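Local coordinates for PAC2 family protein (Mycobacterium tuberculosis, PDB 2WAM), which is of unknown function but belongs to the PAC2 family and represents a duplicated gene family in actinobacteria, at residues A[96-101]-A[133-138]; A[129-134]-A[145-150]. One frame throughout, in Å; residues are numbered along the deposited sequence.

Contact 1: A[96-101]-A[133-138]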
loop_
_atom_site.group_PDB
_atom_site.type_symbol
_atom_site.label_atom_id
_atom_site.label_comp_id
_atom_site.label_asym_id
_atom_site.label_seq_id
_atom_site.Cartn_x
_atom_site.Cartn_y
_atom_site.Cartn_z
ATOM N N GLU A 96 -25.760 6.104 15.749
ATOM C CA GLU A 96 -25.154 6.347 14.440
ATOM C C GLU A 96 -23.780 5.699 14.357
ATOM O O GLU A 96 -22.990 5.771 15.296
ATOM C CB GLU A 96 -24.998 7.841 14.181
ATOM C CG GLU A 96 -26.139 8.491 13.433
ATOM C CD GLU A 96 -25.829 9.947 13.102
ATOM O OE1 GLU A 96 -26.474 10.840 13.694
ATOM O OE2 GLU A 96 -24.924 10.199 12.268
ATOM N N LEU A 97 -23.482 5.079 13.224
ATOM C CA LEU A 97 -22.143 4.540 13.000
ATOM C C LEU A 97 -21.131 5.666 12.750
ATOM O O LEU A 97 -21.377 6.597 11.972
ATOM C CB LEU A 97 -22.153 3.572 11.828
ATOM C CG LEU A 97 -20.856 2.824 11.552
ATOM C CD1 LEU A 97 -20.592 1.803 12.645
ATOM C CD2 LEU A 97 -20.975 2.152 10.213
ATOM N N VAL A 98 -19.997 5.591 13.430
ATOM C CA VAL A 98 -18.943 6.562 13.215
ATOM C C VAL A 98 -17.799 5.909 12.453
ATOM O O VAL A 98 -17.274 6.493 11.517
ATOM C CB VAL A 98 -18.439 7.172 14.540
ATOM C CG1 VAL A 98 -17.152 8.010 14.309
ATOM C CG2 VAL A 98 -19.550 7.992 15.185
ATOM N N ALA A 99 -17.430 4.693 12.851
ATOM C CA ALA A 99 -16.364 3.953 12.172
ATOM C C ALA A 99 -16.561 2.431 12.237
ATOM O O ALA A 99 -16.839 1.874 13.304
ATOM C CB ALA A 99 -15.001 4.344 12.745
ATOM N N SER A 100 -16.433 1.767 11.091
ATOM C CA SER A 100 -16.422 0.304 11.054
ATOM C C SER A 100 -14.983 -0.140 11.041
ATOM O O SER A 100 -14.234 0.216 10.131
ATOM C CB SER A 100 -17.076 -0.253 9.784
ATOM O OG SER A 100 -18.252 0.449 9.463
ATOM N N PHE A 101 -14.592 -0.937 12.027
ATOM C CA PHE A 101 -13.252 -1.496 11.999
ATOM C C PHE A 101 -13.191 -2.720 11.089
ATOM O O PHE A 101 -14.203 -3.376 10.826
ATOM C CB PHE A 101 -12.744 -1.762 13.406
ATOM C CG PHE A 101 -12.463 -0.504 14.178
ATOM C CD1 PHE A 101 -13.482 0.160 14.847
ATOM C CD2 PHE A 101 -11.189 0.029 14.218
ATOM C CE1 PHE A 101 -13.225 1.327 15.547
ATOM C CE2 PHE A 101 -10.923 1.194 14.920
ATOM C CZ PHE A 101 -11.940 1.845 15.581
ATOM N N LEU A 133 -17.302 1.693 16.044
ATOM C CA LEU A 133 -17.397 2.864 16.901
ATOM C C LEU A 133 -18.705 3.581 16.597
ATOM O O LEU A 133 -18.891 4.074 15.484
ATOM C CB LEU A 133 -16.209 3.805 16.668
ATOM C CG LEU A 133 -16.196 5.078 17.524
ATOM C CD1 LEU A 133 -16.220 4.739 18.995
ATOM C CD2 LEU A 133 -14.999 5.916 17.208
ATOM N N TYR A 134 -19.604 3.630 17.579
ATOM C CA TYR A 134 -20.903 4.311 17.441
ATOM C C TYR A 134 -21.002 5.659 18.163
ATOM O O TYR A 134 -20.360 5.876 19.188
ATOM C CB TYR A 134 -22.029 3.429 17.983
ATOM C CG TYR A 134 -22.172 2.104 17.287
ATOM C CD1 TYR A 134 -21.622 0.953 17.829
ATOM C CD2 TYR A 134 -22.862 2.001 16.087
ATOM C CE1 TYR A 134 -21.750 -0.266 17.200
ATOM C CE2 TYR A 134 -22.996 0.791 15.453
ATOM C CZ TYR A 134 -22.440 -0.345 16.019
ATOM O OH TYR A 134 -22.569 -1.560 15.386
ATOM N N ALA A 135 -21.825 6.552 17.617
ATOM C CA ALA A 135 -22.273 7.757 18.322
ATOM C C ALA A 135 -23.712 7.554 18.770
ATOM O O ALA A 135 -24.563 7.193 17.975
ATOM C CB ALA A 135 -22.178 8.974 17.434
ATOM N N LEU A 136 -23.971 7.778 20.049
ATOM C CA LEU A 136 -25.307 7.651 20.604
ATOM C C LEU A 136 -25.717 8.953 21.302
ATOM O O LEU A 136 -24.896 9.848 21.496
ATOM C CB LEU A 136 -25.367 6.492 21.610
ATOM C CG LEU A 136 -25.134 5.055 21.128
ATOM C CD1 LEU A 136 -23.662 4.811 20.890
ATOM C CD2 LEU A 136 -25.659 4.038 22.151
ATOM N N ARG A 137 -26.987 9.048 21.680
ATOM C CA ARG A 137 -27.457 10.138 22.524
ATOM C C ARG A 137 -28.280 9.568 23.660
ATOM O O ARG A 137 -29.115 8.691 23.446
ATOM C CB ARG A 137 -28.288 11.148 21.734
ATOM C CG ARG A 137 -27.703 11.518 20.388
ATOM C CD ARG A 137 -28.586 12.508 19.671
ATOM N NE ARG A 137 -28.215 13.872 20.018
ATOM C CZ ARG A 137 -29.076 14.874 20.120
ATOM N NH1 ARG A 137 -30.372 14.661 19.919
ATOM N NH2 ARG A 137 -28.640 16.083 20.438
ATOM N N ASP A 138 -28.039 10.060 24.870
ATOM C CA ASP A 138 -28.792 9.608 26.032
ATOM C C ASP A 138 -30.180 10.254 26.088
ATOM O O ASP A 138 -30.566 10.991 25.180
ATOM C CB ASP A 138 -28.009 9.859 27.323
ATOM C CG ASP A 138 -27.996 11.316 27.730
ATOM O OD1 ASP A 138 -27.399 11.611 28.787
ATOM O OD2 ASP A 138 -28.579 12.160 27.003
#

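Contact 2: A[129-134]-A[145-150]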
loop_
_atom_site.group_PDB
_atom_site.type_symbol
_atom_site.label_atom_id
_atom_site.label_comp_id
_atom_site.label_asym_id
_atom_site.label_seq_id
_atom_site.Cartn_x
_atom_site.Cartn_y
_atom_site.Cartn_z
ATOM N N PRO A 129 -19.455 -11.087 12.507
ATOM C CA PRO A 129 -18.749 -10.366 13.565
ATOM C C PRO A 129 -18.659 -8.866 13.286
ATOM O O PRO A 129 -18.403 -8.468 12.157
ATOM C CB PRO A 129 -17.349 -10.997 13.520
ATOM C CG PRO A 129 -17.226 -11.536 12.150
ATOM C CD PRO A 129 -18.581 -12.102 11.892
ATOM N N GLU A 130 -18.858 -8.051 14.313
ATOM C CA GLU A 130 -18.745 -6.611 14.181
ATOM C C GLU A 130 -17.655 -6.112 15.106
ATOM O O GLU A 130 -17.330 -6.745 16.107
ATOM C CB GLU A 130 -20.065 -5.901 14.530
ATOM C CG GLU A 130 -20.344 -5.793 16.052
ATOM C CD GLU A 130 -20.894 -4.426 16.488
ATOM O OE1 GLU A 130 -20.992 -3.521 15.635
ATOM O OE2 GLU A 130 -21.218 -4.248 17.685
ATOM N N LEU A 131 -17.076 -4.981 14.736
ATOM C CA LEU A 131 -16.227 -4.188 15.614
ATOM C C LEU A 131 -16.413 -2.762 15.118
ATOM O O LEU A 131 -15.926 -2.400 14.026
ATOM C CB LEU A 131 -14.747 -4.617 15.563
ATOM C CG LEU A 131 -13.853 -3.832 16.538
ATOM C CD1 LEU A 131 -14.475 -3.780 17.937
ATOM C CD2 LEU A 131 -12.438 -4.386 16.612
ATOM N N SER A 132 -17.152 -1.973 15.902
ATOM C CA SER A 132 -17.587 -0.644 15.470
ATOM C C SER A 132 -17.491 0.470 16.522
ATOM O O SER A 132 -17.569 0.230 17.730
ATOM C CB SER A 132 -19.007 -0.721 14.907
ATOM O OG SER A 132 -19.029 -1.452 13.684
ATOM N N LEU A 133 -17.302 1.693 16.044
ATOM C CA LEU A 133 -17.397 2.864 16.901
ATOM C C LEU A 133 -18.705 3.581 16.597
ATOM O O LEU A 133 -18.891 4.074 15.484
ATOM C CB LEU A 133 -16.209 3.805 16.668
ATOM C CG LEU A 133 -16.196 5.078 17.524
ATOM C CD1 LEU A 133 -16.220 4.739 18.995
ATOM C CD2 LEU A 133 -14.999 5.916 17.208
ATOM N N TYR A 134 -19.604 3.630 17.579
ATOM C CA TYR A 134 -20.903 4.311 17.441
ATOM C C TYR A 134 -21.002 5.659 18.163
ATOM O O TYR A 134 -20.360 5.876 19.188
ATOM C CB TYR A 134 -22.029 3.429 17.983
ATOM C CG TYR A 134 -22.172 2.104 17.287
ATOM C CD1 TYR A 134 -21.622 0.953 17.829
ATOM C CD2 TYR A 134 -22.862 2.001 16.087
ATOM C CE1 TYR A 134 -21.750 -0.266 17.200
ATOM C CE2 TYR A 134 -22.996 0.791 15.453
ATOM C CZ TYR A 134 -22.440 -0.345 16.019
ATOM O OH TYR A 134 -22.569 -1.560 15.386
ATOM N N LEU A 145 -19.859 8.259 22.815
ATOM C CA LEU A 145 -19.350 7.236 21.908
ATOM C C LEU A 145 -19.369 5.840 22.537
ATOM O O LEU A 145 -19.191 5.674 23.755
ATOM C CB LEU A 145 -17.939 7.594 21.439
ATOM C CG LEU A 145 -17.825 8.866 20.601
ATOM C CD1 LEU A 145 -16.371 9.195 20.286
ATOM C CD2 LEU A 145 -18.636 8.714 19.324
ATOM N N LEU A 146 -19.595 4.841 21.695
ATOM C CA LEU A 146 -19.570 3.450 22.125
ATOM C C LEU A 146 -18.709 2.671 21.164
ATOM O O LEU A 146 -18.998 2.635 19.983
ATOM C CB LEU A 146 -20.978 2.838 22.128
ATOM C CG LEU A 146 -21.020 1.318 22.379
ATOM C CD1 LEU A 146 -20.476 0.950 23.761
ATOM C CD2 LEU A 146 -22.419 0.746 22.209
ATOM N N LEU A 147 -17.646 2.062 21.678
ATOM C CA LEU A 147 -16.829 1.116 20.920
ATOM C C LEU A 147 -17.222 -0.310 21.311
ATOM O O LEU A 147 -17.070 -0.693 22.472
ATOM C CB LEU A 147 -15.342 1.344 21.218
ATOM C CG LEU A 147 -14.367 0.343 20.587
ATOM C CD1 LEU A 147 -14.302 0.516 19.069
ATOM C CD2 LEU A 147 -13.005 0.475 21.211
ATOM N N ALA A 148 -17.727 -1.097 20.357
ATOM C CA ALA A 148 -18.253 -2.434 20.679
ATOM C C ALA A 148 -18.063 -3.455 19.575
ATOM O O ALA A 148 -17.801 -3.102 18.425
ATOM C CB ALA A 148 -19.738 -2.358 21.086
ATOM N N GLY A 149 -18.188 -4.726 19.945
ATOM C CA GLY A 149 -17.942 -5.837 19.040
ATOM C C GLY A 149 -16.957 -6.840 19.616
ATOM O O GLY A 149 -16.757 -6.897 20.832
ATOM N N LEU A 150 -16.332 -7.628 18.744
ATOM C CA LEU A 150 -15.361 -8.643 19.169
ATOM C C LEU A 150 -14.014 -8.034 19.516
ATOM O O LEU A 150 -13.511 -7.188 18.789
ATOM C CB LEU A 150 -15.138 -9.680 18.063
ATOM C CG LEU A 150 -16.387 -10.352 17.508
ATOM C CD1 LEU A 150 -16.035 -11.630 16.788
ATOM C CD2 LEU A 150 -17.343 -10.650 18.631
#

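Contact 1: A[96-101]-A[133-138]
Leu-133 O is the hub of this strand pairing: it accepts Val-98 N at 2.8 Å and Ala-99 N at 3.1 Å, the second donor lying in the carbonyl plane on a lone pair. One residue facing two in this way defines a classic beta bulge, and the register between segments 96-101 and 133-138 accordingly slips by one after Leu-97 and Tyr-134. Leu-133 N returns a nearly straight bond to Ala-99 O (174° at the hydrogen); on the other side of Leu-97, Glu-96 and Ala-135 exchange two bonds as an antiparallel hydrogen-bonded pair. The bulge turns Val-98 toward the partner strand, where its two methyls divide the work. CG2 reaches Ala-135 CB at 3.6 Å; CG1, anti to the backbone N (chi1 170°), runs beside Leu-133 CD2 at 4.2 Å, the two side chains pointing the same way. Ala-99 CB meets Leu-133 CB, and Leu-133 CB also sits at the edge of the Phe-101 ring, 4.0 Å from CE1. On the other face, Leu-97 CD1 comes within 3.8 Å of Tyr-134 CE2, oblique to the ring. Further out, Leu-166 of helix 156-169 packs on Ala-99, Phe-101 and Leu-133, and Phe-159 meets the Phe-101 ring edge-to-face. The Tyr-134 hydroxyl is held by Glu-130, and Val-98 and Ser-100 make backbone bonds to Glu-52 and Glu-50 on the far edge of strand 94-101.

Contact 2: A[129-134]-A[145-150]
Leu-133 and Leu-147 face each other as a non-hydrogen-bonded antiparallel pair, and Leu-133 CD1 lies 4.1 Å from Leu-145 CB and about as far from Leu-147 CB. That one methyl therefore bridges two alternate residues of the partner strand. Leu-147 leans the other way: with CG anti to the backbone N (chi1 175°), its CD1 lies over the backbone of Ser-132, 3.5 Å from Ser-132 O, and more loosely near Leu-131 CD1. On the opposite face Tyr-134 CB meets Leu-146 CB at 4.3 Å, and Ser-132 pairs with Ala-148. There Glu-130 folds back over Ala-148 and Gly-149, bent at chi2, and its OE1 accepts a hydrogen bond from Tyr-134 OH (2.5 Å) on the syn side, 22° out of the carboxylate plane. OE2 is salt-bridged to Lys-90, so both carboxylate oxygens have partners; the lysine would be expected to stabilise the negative charge.

Four backbone bonds join the pairs Ser-132/Ala-148 and Tyr-134/Leu-146, with the short strand axes at 176°. Past Ala-148 the chain turns a corner at Gly-149, whose CA comes to 3.1 Å from Glu-130 O. Leu-150 N still bonds that oxygen, and Leu-150 CD1 packs on Pro-129 CB at 3.6 Å. This is the beta hairpin of strands 131-137 and 143-148: strand 94-101 flanks it on one edge and strand 67-73 on the other, while Lys-90 and Ala-86 of helix 81-92 pack over the Tyr-134, Leu-146 and Ala-148 face.

The contacts lie on opposite edges of strand 131-137, with centres 8 Å apart and Leu-133 and Tyr-134 common to both. Contact 1 joins this strand to the earlier strand 94-101; contact 2 joins it to the next strand along the chain, 143-148. The three are consecutive, antiparallel neighbours in the mixed sheet, and the small sheet of strands 115-119 and 122-126 falls between the first two in sequence. The two contacts also touch directly: Phe-101 N probably bonds Leu-131 O (2.8 Å), and Leu-136 CD1 packs on Leu-146 CB. Together they build part of an antiparallel run, which 49-51 extends beyond 94-101; on the other side, strand 67-73 runs parallel to 143-148.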